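Local coordinates for protein probable adenylyl-sulfate kinase (Synechocystis sp., PDB 5CB8) that catalyses the ATP-dependent phosphorylation of adenosine 5'-phosphosulfate to 3'-phosphoadenylyl sulfate, the activated form of sulfate, at residues G32-K38 and V127-L131; K76-D80 and I105-I111; G120-E124 and K188-Y194. All coordinates share one frame; numbering follows the deposited sequence.

Interaction 1: residues G32-K38 and V127-L131; sequences GLSGAGK and VNAPL. With SO4 (sulfate ion), chain H.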
loop_
_atom_site.group_PDB
_atom_site.type_symbol
_atom_site.label_atom_id
_atom_site.label_comp_id
_atom_site.label_asym_id
_atom_site.label_seq_id
_atom_site.Cartn_x
_atom_site.Cartn_y
_atom_site.Cartn_z
ATOM N N GLY B 32 5.681 20.203 0.459
ATOM C CA GLY B 32 5.563 21.635 0.224
ATOM C C GLY B 32 4.118 22.091 0.280
ATOM O O GLY B 32 3.212 21.258 0.342
ATOM N N LEU B 33 3.901 23.407 0.234
ATOM C CA LEU B 33 2.552 23.977 0.363
ATOM C C LEU B 33 1.634 23.545 -0.767
ATOM O O LEU B 33 2.104 23.136 -1.833
ATOM C CB LEU B 33 2.628 25.510 0.359
ATOM C CG LEU B 33 3.428 26.152 1.499
ATOM C CD1 LEU B 33 3.448 27.670 1.350
ATOM C CD2 LEU B 33 2.810 25.752 2.833
ATOM N N SER B 34 0.322 23.649 -0.544
ATOM C CA SER B 34 -0.642 23.491 -1.637
ATOM C C SER B 34 -0.364 24.553 -2.687
ATOM O O SER B 34 -0.292 25.746 -2.364
ATOM C CB SER B 34 -2.076 23.644 -1.131
ATOM O OG SER B 34 -2.986 23.844 -2.214
ATOM N N GLY B 35 -0.200 24.133 -3.937
ATOM C CA GLY B 35 0.030 25.086 -5.011
ATOM C C GLY B 35 1.497 25.353 -5.311
ATOM O O GLY B 35 1.808 26.082 -6.242
ATOM N N ALA B 36 2.404 24.772 -4.531
ATOM C CA ALA B 36 3.835 25.045 -4.702
ATOM C C ALA B 36 4.437 24.412 -5.963
ATOM O O ALA B 36 5.570 24.726 -6.336
ATOM C CB ALA B 36 4.617 24.607 -3.463
ATOM N N GLY B 37 3.692 23.516 -6.610
ATOM C CA GLY B 37 4.151 22.927 -7.862
ATOM C C GLY B 37 4.634 21.486 -7.742
ATOM O O GLY B 37 5.331 20.988 -8.633
ATOM N N LYS B 38 4.249 20.804 -6.664
ATOM C CA LYS B 38 4.702 19.423 -6.435
ATOM C C LYS B 38 4.237 18.466 -7.541
ATOM O O LYS B 38 5.023 17.687 -8.073
ATOM C CB LYS B 38 4.212 18.901 -5.079
ATOM C CG LYS B 38 4.701 19.676 -3.851
ATOM C CD LYS B 38 4.232 18.985 -2.567
ATOM C CE LYS B 38 2.701 18.913 -2.508
ATOM N NZ LYS B 38 2.081 20.266 -2.356
ATOM N N VAL B 127 9.759 21.243 -2.143
ATOM C CA VAL B 127 9.188 22.091 -3.174
ATOM C C VAL B 127 8.749 23.371 -2.487
ATOM O O VAL B 127 7.683 23.422 -1.849
ATOM C CB VAL B 127 8.013 21.397 -3.872
ATOM C CG1 VAL B 127 7.510 22.261 -5.025
ATOM C CG2 VAL B 127 8.461 20.034 -4.398
ATOM N N ASN B 128 9.591 24.400 -2.612
ATOM C CA ASN B 128 9.487 25.605 -1.804
ATOM C C ASN B 128 8.999 26.797 -2.618
ATOM O O ASN B 128 9.771 27.400 -3.367
ATOM C CB ASN B 128 10.872 25.905 -1.205
ATOM C CG ASN B 128 10.893 27.134 -0.305
ATOM O OD1 ASN B 128 9.856 27.727 0.013
ATOM N ND2 ASN B 128 12.094 27.506 0.138
ATOM N N ALA B 129 7.718 27.132 -2.475
ATOM C CA ALA B 129 7.166 28.361 -3.044
ATOM C C ALA B 129 6.653 29.238 -1.908
ATOM O O ALA B 129 6.138 28.722 -0.921
ATOM C CB ALA B 129 6.035 28.035 -4.013
ATOM N N PRO B 130 6.780 30.567 -2.042
ATOM C CA PRO B 130 6.294 31.444 -0.970
ATOM C C PRO B 130 4.788 31.294 -0.800
ATOM O O PRO B 130 4.087 31.056 -1.793
ATOM C CB PRO B 130 6.610 32.843 -1.496
ATOM C CG PRO B 130 7.762 32.638 -2.447
ATOM C CD PRO B 130 7.467 31.319 -3.106
ATOM N N LEU B 131 4.296 31.417 0.429
ATOM C CA LEU B 131 2.862 31.331 0.669
ATOM C C LEU B 131 2.106 32.334 -0.192
ATOM O O LEU B 131 1.057 32.014 -0.754
ATOM C CB LEU B 131 2.536 31.572 2.148
ATOM C CG LEU B 131 1.034 31.552 2.480
ATOM C CD1 LEU B 131 0.495 30.126 2.472
ATOM C CD2 LEU B 131 0.745 32.203 3.821
HETATM S S SO4 H . 0.989 21.328 -5.653
HETATM O O1 SO4 H . 0.962 20.036 -6.310
HETATM O O2 SO4 H . 1.008 22.399 -6.647
HETATM O O3 SO4 H . 2.202 21.417 -4.826
HETATM O O4 SO4 H . -0.190 21.515 -4.789
HETATM O O HOH W 1 6.224 25.051 -0.380
#
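With chi1 at -175°, Val127 turns CG1 opposite the amide nitrogen, which lays this methyl against the backbone of Ala36, with CG1 3.4 Å from Ala36 O, while CB of Val127 meets CG of Lys38 at 3.7 Å. Lys38 then bends at its last two torsions, chi3 and chi4, and folds its amine back over the loop. There NZ bonds to O3 of a sulfate ion, probably from the crystallisation liquor, at 2.7 Å and to Gly32 O, which it approaches from above the carbonyl plane. The anion is further held by the amides of Gly35, Gly37, Lys38 and Thr39, Gly35 N to O4 being nearly straight (170° at the hydrogen).

Behind this polar cradle the support is small and apolar: Ala36 CB rests on Ala129 CB at 3.8 Å, and Leu33 CD1 meets CD1 of Leu131 at 4.0 Å. The backbones come close enough at Gly32 for its CA to make a CH...O contact of 3.5 Å with Val127 O, where a side chain would clash. The same carbonyl takes a bond from a water that also accepts from Leu33 N, so solvent bridges the two loops. The loops follow adjacent strands, 26-31 and 122-127, of the parallel sheet. A strand-loop-helix whose amides and lysine wrap an anion is the P-loop (Walker A motif), consistent with ATP phosphate binding here.

Interaction 2: residues K76-D80 and I105-I111; sequences KEDRD and ISPYAAI. With ADX (adenosine-5'-phosphosulfate), chain G.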
loop_
_atom_site.group_PDB
_atom_site.type_symbol
_atom_site.label_atom_id
_atom_site.label_comp_id
_atom_site.label_asym_id
_atom_site.label_seq_id
_atom_site.Cartn_x
_atom_site.Cartn_y
_atom_site.Cartn_z
ATOM N N LYS B 76 -4.766 16.739 12.481
ATOM C CA LYS B 76 -3.413 16.258 12.754
ATOM C C LYS B 76 -3.375 14.724 12.690
ATOM O O LYS B 76 -2.530 14.135 11.996
ATOM C CB LYS B 76 -2.973 16.784 14.135
ATOM C CG LYS B 76 -1.774 16.082 14.772
ATOM C CD LYS B 76 -0.528 16.366 14.000
ATOM C CE LYS B 76 0.722 15.821 14.685
ATOM N NZ LYS B 76 1.731 15.514 13.629
ATOM N N GLU B 77 -4.312 14.078 13.376
ATOM C CA GLU B 77 -4.355 12.610 13.388
ATOM C C GLU B 77 -4.474 12.023 11.991
ATOM O O GLU B 77 -3.798 11.030 11.646
ATOM C CB GLU B 77 -5.550 12.114 14.204
ATOM C CG GLU B 77 -5.377 12.179 15.696
ATOM C CD GLU B 77 -6.484 11.429 16.404
ATOM O OE1 GLU B 77 -7.537 11.194 15.765
ATOM O OE2 GLU B 77 -6.300 11.067 17.587
ATOM N N ASP B 78 -5.359 12.609 11.189
ATOM C CA ASP B 78 -5.615 12.072 9.859
ATOM C C ASP B 78 -4.458 12.339 8.893
ATOM O O ASP B 78 -4.157 11.497 8.038
ATOM C CB ASP B 78 -6.941 12.620 9.307
ATOM C CG ASP B 78 -8.152 11.870 9.835
ATOM O OD1 ASP B 78 -7.990 11.012 10.740
ATOM O OD2 ASP B 78 -9.275 12.148 9.350
ATOM N N ARG B 79 -3.803 13.494 9.013
ATOM C CA ARG B 79 -2.629 13.744 8.174
ATOM C C ARG B 79 -1.493 12.794 8.548
ATOM O O ARG B 79 -0.740 12.336 7.673
ATOM C CB ARG B 79 -2.152 15.199 8.289
ATOM C CG ARG B 79 -3.129 16.241 7.739
ATOM C CD ARG B 79 -2.499 17.617 7.873
ATOM N NE ARG B 79 -3.427 18.739 7.719
ATOM C CZ ARG B 79 -3.489 19.535 6.654
ATOM N NH1 ARG B 79 -2.716 19.311 5.595
ATOM N NH2 ARG B 79 -4.344 20.552 6.643
ATOM N N ASP B 80 -1.371 12.485 9.838
ATOM C CA ASP B 80 -0.357 11.521 10.272
ATOM C C ASP B 80 -0.670 10.139 9.710
ATOM O O ASP B 80 0.211 9.447 9.191
ATOM C CB ASP B 80 -0.247 11.461 11.805
ATOM C CG ASP B 80 0.449 12.680 12.396
ATOM O OD1 ASP B 80 0.903 13.549 11.622
ATOM O OD2 ASP B 80 0.562 12.763 13.640
ATOM N N ILE B 105 1.569 17.094 0.793
ATOM C CA ILE B 105 1.922 18.262 1.588
ATOM C C ILE B 105 2.839 17.832 2.723
ATOM O O ILE B 105 3.882 18.451 2.920
ATOM C CB ILE B 105 0.693 18.999 2.144
ATOM C CG1 ILE B 105 -0.040 19.737 1.021
ATOM C CG2 ILE B 105 1.115 20.012 3.209
ATOM C CD1 ILE B 105 -1.311 20.437 1.514
ATOM N N SER B 106 2.482 16.737 3.404
ATOM C CA SER B 106 3.282 16.190 4.509
ATOM C C SER B 106 3.908 17.276 5.384
ATOM O O SER B 106 5.136 17.416 5.440
ATOM C CB SER B 106 4.365 15.236 3.988
ATOM O OG SER B 106 5.068 15.774 2.876
ATOM N N PRO B 107 3.055 18.040 6.084
ATOM C CA PRO B 107 3.468 19.284 6.740
ATOM C C PRO B 107 4.224 19.069 8.044
ATOM O O PRO B 107 4.810 20.027 8.541
ATOM C CB PRO B 107 2.138 19.983 7.018
ATOM C CG PRO B 107 1.166 18.846 7.221
ATOM C CD PRO B 107 1.612 17.773 6.250
ATOM N N TYR B 108 4.227 17.853 8.584
ATOM C CA TYR B 108 4.950 17.607 9.838
ATOM C C TYR B 108 6.331 16.970 9.649
ATOM O O TYR B 108 6.448 15.825 9.186
ATOM C CB TYR B 108 4.089 16.780 10.803
ATOM C CG TYR B 108 2.860 17.544 11.249
ATOM C CD1 TYR B 108 2.956 18.533 12.219
ATOM C CD2 TYR B 108 1.617 17.305 10.672
ATOM C CE1 TYR B 108 1.848 19.253 12.623
ATOM C CE2 TYR B 108 0.493 18.025 11.071
ATOM C CZ TYR B 108 0.619 18.996 12.049
ATOM O OH TYR B 108 -0.486 19.719 12.461
ATOM N N ALA B 109 7.371 17.710 10.038
ATOM C CA ALA B 109 8.754 17.256 9.875
ATOM C C ALA B 109 9.045 15.924 10.575
ATOM O O ALA B 109 9.720 15.056 10.010
ATOM C CB ALA B 109 9.731 18.337 10.355
ATOM N N ALA B 110 8.558 15.761 11.804
ATOM C CA ALA B 110 8.836 14.532 12.555
ATOM C C ALA B 110 8.270 13.299 11.850
ATOM O O ALA B 110 8.843 12.212 11.927
ATOM C CB ALA B 110 8.291 14.631 13.984
ATOM N N ILE B 111 7.133 13.463 11.185
ATOM C CA ILE B 111 6.528 12.366 10.429
ATOM C C ILE B 111 7.322 12.076 9.146
ATOM O O ILE B 111 7.558 10.914 8.807
ATOM C CB ILE B 111 5.077 12.675 10.049
ATOM C CG1 ILE B 111 4.244 12.957 11.308
ATOM C CG2 ILE B 111 4.482 11.514 9.244
ATOM C CD1 ILE B 111 4.104 11.753 12.221
HETATM S SB ADX G . -1.305 15.897 3.820
HETATM O O1B ADX G . -2.012 14.785 4.467
HETATM O O2B ADX G . 0.011 15.474 3.307
HETATM O O3B ADX G . -1.167 16.998 4.784
HETATM P PA ADX G . -2.220 15.762 1.216
HETATM O O1A ADX G . -2.485 14.263 1.320
HETATM O O2A ADX G . -1.023 16.082 0.326
HETATM O O3A ADX G . -2.130 16.419 2.664
HETATM O "O5'" ADX G . -3.528 16.428 0.574
HETATM C "C5'" ADX G . -3.528 17.792 0.275
HETATM C "C4'" ADX G . -4.488 18.176 -0.710
HETATM O "O4'" ADX G . -5.826 18.129 -0.096
HETATM C "C3'" ADX G . -4.272 19.557 -1.155
HETATM O "O3'" ADX G . -3.655 19.543 -2.366
HETATM C "C2'" ADX G . -5.627 20.139 -1.296
HETATM O "O2'" ADX G . -6.036 20.037 -2.581
HETATM C "C1'" ADX G . -6.531 19.300 -0.454
HETATM N N9 ADX G . -7.027 19.916 0.743
HETATM C C8 ADX G . -8.316 19.939 1.160
HETATM N N7 ADX G . -8.359 20.450 2.394
HETATM C C5 ADX G . -7.095 20.750 2.783
HETATM C C6 ADX G . -6.558 21.283 3.954
HETATM N N6 ADX G . -7.409 21.599 5.088
HETATM N N1 ADX G . -5.223 21.470 4.029
HETATM C C2 ADX G . -4.418 21.132 2.997
HETATM N N3 ADX G . -4.905 20.608 1.862
HETATM C C4 ADX G . -6.238 20.404 1.727
#
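One face of the Tyr108 ring carries the amine of Lys76, NZ standing 3.4 Å from the ring centroid and 15° off the normal, a cation-pi contact extended by a CH-pi contact from Lys76 CD. The second flat group is the guanidinium of Arg79, whose NH1 donates a hydrogen bond at 2.9 Å to the sulfate oxygen O3B of adenosine-5'-phosphosulfate, at the guanidinium edge and in its plane. The two groups join the start of helix 76-94 to 105-111; Arg79, Ile105, Ser106 and Pro107 line the substrate pocket of this APS kinase, with the Tyr108 pair beside it.

Lys76 reaches the ring because its chain bends at chi2 (68°), and a salt bridge to Asp80 fixes NZ there, both carboxylate oxygens using their syn lone pairs. Asp80 in turn lies across Ile111, with OD1 3.4 Å from CG1. A leucine in place of Tyr108 would probably leave the Lys76 ammonium without its aromatic face, its position then resting mainly on Asp80.

The Arg79 side chain crosses Pro107 at about a right angle, CD 3.9 Å from CG, and NE forms a salt bridge with Asp159. Ser106, probably the residue that forms the phosphoserine intermediate, gives its backbone N to O2B at 2.8 Å. Ile105 N does likewise for the phosphate O2A, and Ile105 CD1 lies 3.5 Å from C2 of the adenine.

Interaction 3: residues G120-E124 and K188-Y194; sequences GDFLE and KLVDLKY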
loop_
_atom_site.group_PDB
_atom_site.type_symbol
_atom_site.label_atom_id
_atom_site.label_comp_id
_atom_site.label_asym_id
_atom_site.label_seq_id
_atom_site.Cartn_x
_atom_site.Cartn_y
_atom_site.Cartn_z
ATOM N N GLY B 120 14.843 4.441 4.413
ATOM C CA GLY B 120 16.290 4.463 4.242
ATOM C C GLY B 120 16.691 5.061 2.906
ATOM O O GLY B 120 17.279 6.151 2.847
ATOM N N ASP B 121 16.386 4.356 1.823
ATOM C CA ASP B 121 16.619 4.913 0.495
ATOM C C ASP B 121 15.515 5.903 0.166
ATOM O O ASP B 121 14.501 5.558 -0.456
ATOM C CB ASP B 121 16.694 3.802 -0.539
ATOM C CG ASP B 121 17.819 2.858 -0.259
ATOM O OD1 ASP B 121 18.982 3.268 -0.451
ATOM O OD2 ASP B 121 17.544 1.728 0.185
ATOM N N PHE B 122 15.741 7.141 0.578
ATOM C CA PHE B 122 14.694 8.142 0.644
ATOM C C PHE B 122 15.339 9.483 0.360
ATOM O O PHE B 122 16.379 9.815 0.945
ATOM C CB PHE B 122 14.124 8.123 2.066
ATOM C CG PHE B 122 13.007 9.099 2.310
ATOM C CD1 PHE B 122 13.280 10.437 2.573
ATOM C CD2 PHE B 122 11.690 8.666 2.345
ATOM C CE1 PHE B 122 12.256 11.332 2.825
ATOM C CE2 PHE B 122 10.658 9.554 2.598
ATOM C CZ PHE B 122 10.945 10.889 2.845
ATOM N N LEU B 123 14.739 10.245 -0.547
ATOM C CA LEU B 123 15.227 11.577 -0.885
ATOM C C LEU B 123 14.130 12.583 -0.590
ATOM O O LEU B 123 13.057 12.530 -1.202
ATOM C CB LEU B 123 15.573 11.660 -2.375
ATOM C CG LEU B 123 16.838 10.976 -2.867
ATOM C CD1 LEU B 123 17.147 11.403 -4.303
ATOM C CD2 LEU B 123 17.976 11.335 -1.927
ATOM N N GLU B 124 14.392 13.503 0.335
ATOM C CA GLU B 124 13.415 14.535 0.675
ATOM C C GLU B 124 13.597 15.728 -0.261
ATOM O O GLU B 124 14.660 16.352 -0.291
ATOM C CB GLU B 124 13.588 14.988 2.132
ATOM C CG GLU B 124 12.555 16.021 2.603
ATOM C CD GLU B 124 12.801 16.477 4.036
ATOM O OE1 GLU B 124 13.973 16.704 4.408
ATOM O OE2 GLU B 124 11.823 16.616 4.798
ATOM N N LYS B 188 20.678 14.472 -8.454
ATOM C CA LYS B 188 20.856 13.900 -7.122
ATOM C C LYS B 188 20.725 12.378 -7.190
ATOM O O LYS B 188 21.490 11.641 -6.549
ATOM C CB LYS B 188 19.833 14.489 -6.147
ATOM C CG LYS B 188 19.965 13.971 -4.715
ATOM C CD LYS B 188 21.340 14.296 -4.119
ATOM C CE LYS B 188 21.511 15.789 -3.887
ATOM N NZ LYS B 188 22.814 16.132 -3.230
ATOM N N LEU B 189 19.756 11.909 -7.974
ATOM C CA LEU B 189 19.588 10.472 -8.201
ATOM C C LEU B 189 20.824 9.857 -8.863
ATOM O O LEU B 189 21.207 8.719 -8.561
ATOM C CB LEU B 189 18.364 10.218 -9.074
ATOM C CG LEU B 189 16.995 10.464 -8.450
ATOM C CD1 LEU B 189 15.928 10.369 -9.528
ATOM C CD2 LEU B 189 16.728 9.466 -7.330
ATOM N N VAL B 190 21.443 10.607 -9.771
ATOM C CA VAL B 190 22.667 10.140 -10.414
ATOM C C VAL B 190 23.828 10.113 -9.428
ATOM O O VAL B 190 24.559 9.112 -9.341
ATOM C CB VAL B 190 23.044 11.012 -11.628
ATOM C CG1 VAL B 190 24.461 10.691 -12.098
ATOM C CG2 VAL B 190 22.050 10.800 -12.759
ATOM N N ASP B 191 24.000 11.210 -8.689
ATOM C CA ASP B 191 25.117 11.326 -7.752
ATOM C C ASP B 191 25.102 10.193 -6.739
ATOM O O ASP B 191 26.143 9.623 -6.422
ATOM C CB ASP B 191 25.078 12.663 -7.004
ATOM C CG ASP B 191 25.314 13.852 -7.912
ATOM O OD1 ASP B 191 25.761 13.650 -9.064
ATOM O OD2 ASP B 191 25.056 14.994 -7.462
ATOM N N LEU B 192 23.911 9.878 -6.236
ATOM C CA LEU B 192 23.739 8.836 -5.232
ATOM C C LEU B 192 23.576 7.461 -5.872
ATOM O O LEU B 192 23.281 6.482 -5.182
ATOM C CB LEU B 192 22.528 9.141 -4.356
ATOM C CG LEU B 192 22.584 10.456 -3.589
ATOM C CD1 LEU B 192 21.287 10.664 -2.841
ATOM C CD2 LEU B 192 23.751 10.447 -2.629
ATOM N N LYS B 193 23.749 7.403 -7.191
ATOM C CA LYS B 193 23.758 6.139 -7.932
ATOM C C LYS B 193 22.472 5.312 -7.850
ATOM O O LYS B 193 22.512 4.081 -7.873
ATOM C CB LYS B 193 24.980 5.309 -7.533
ATOM C CG LYS B 193 26.285 5.958 -7.976
ATOM C CD LYS B 193 27.479 5.451 -7.188
ATOM C CE LYS B 193 28.766 6.024 -7.764
ATOM N NZ LYS B 193 28.626 7.484 -8.040
ATOM N N TYR B 194 21.334 5.992 -7.769
ATOM C CA TYR B 194 20.046 5.314 -7.874
ATOM C C TYR B 194 19.674 5.070 -9.333
ATOM O O TYR B 194 18.955 4.121 -9.649
ATOM C CB TYR B 194 18.950 6.113 -7.171
ATOM C CG TYR B 194 19.022 6.016 -5.665
ATOM C CD1 TYR B 194 18.710 4.827 -5.016
ATOM C CD2 TYR B 194 19.406 7.108 -4.894
ATOM C CE1 TYR B 194 18.784 4.726 -3.642
ATOM C CE2 TYR B 194 19.480 7.019 -3.521
ATOM C CZ TYR B 194 19.171 5.825 -2.903
ATOM O OH TYR B 194 19.239 5.735 -1.533
#
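Leu123 packs against Leu189 and Leu192 in the tight half of this contact, apolar and close-packed round buried Leu189; the other half, Tyr194 with Asp121, is polar and rests on a single bond. Leu123 projects from strand 122-127 toward the end of helix 178-191 and splits its two methyls between different partners. CD1 lies against CD2 of Leu189 at 3.6 Å and against CG of Lys188 at 3.8 Å, the chains meeting at a slant. CD2 meets CD1 of Leu192 tip to tip at 3.5 Å, tighter than usual for two methyls. Leu189 also packs on Val26 and Ile28 of the adjoining strand, so the helix end covers two strands at once. Lys188 contributes mainly the root of its chain; bends at chi2 and chi3 carry its amine away.

The other side is looser and depends on one directed bond. Tyr194 OH donates to Asp121 OD1 at 2.7 Å, and OD1 accepts through its anti lone pair, the one away from the other carboxylate oxygen. Asp121 CG lies at the ring edge and in its plane, with the carboxylate turned 83° against the ring. Tyr194 is delivered there by the Schellman motif that ends the helix, in which Tyr194 N bonds to Leu189 O and Lys193, with positive phi, bonds through its N to Val190 O. Asp121 and Tyr194 are partly exposed, and Leu192, at the surface edge of the leucine group, is more so. The leucine cluster supplies close fit without direction, whereas the phenol-carboxylate bond adds direction and is likely to favour the charged form of Asp121.

How the interactions relate
The three contacts illustrate how chemistry follows position in a parallel-sheet kinase. Interactions 1 and 2 lie at the active centre and touch each other, Ile105 packing on Gly32 and Lys38, so the P-loop and the substrate loop share a wall; both present backbone amides and a basic side chain to anions. Interaction 3 lies about 22 Å from interaction 1, centre to centre, and binds no ligand: it joins the sheet to the last helix through leucines and a single tyrosine-aspartate bond. Strand 122-127 serves interactions 1 and 3, beginning in interaction 3 and ending in interaction 1. All three are partly buried, but interactions 2 and 3 include an exposed residue, whereas interaction 1 has none.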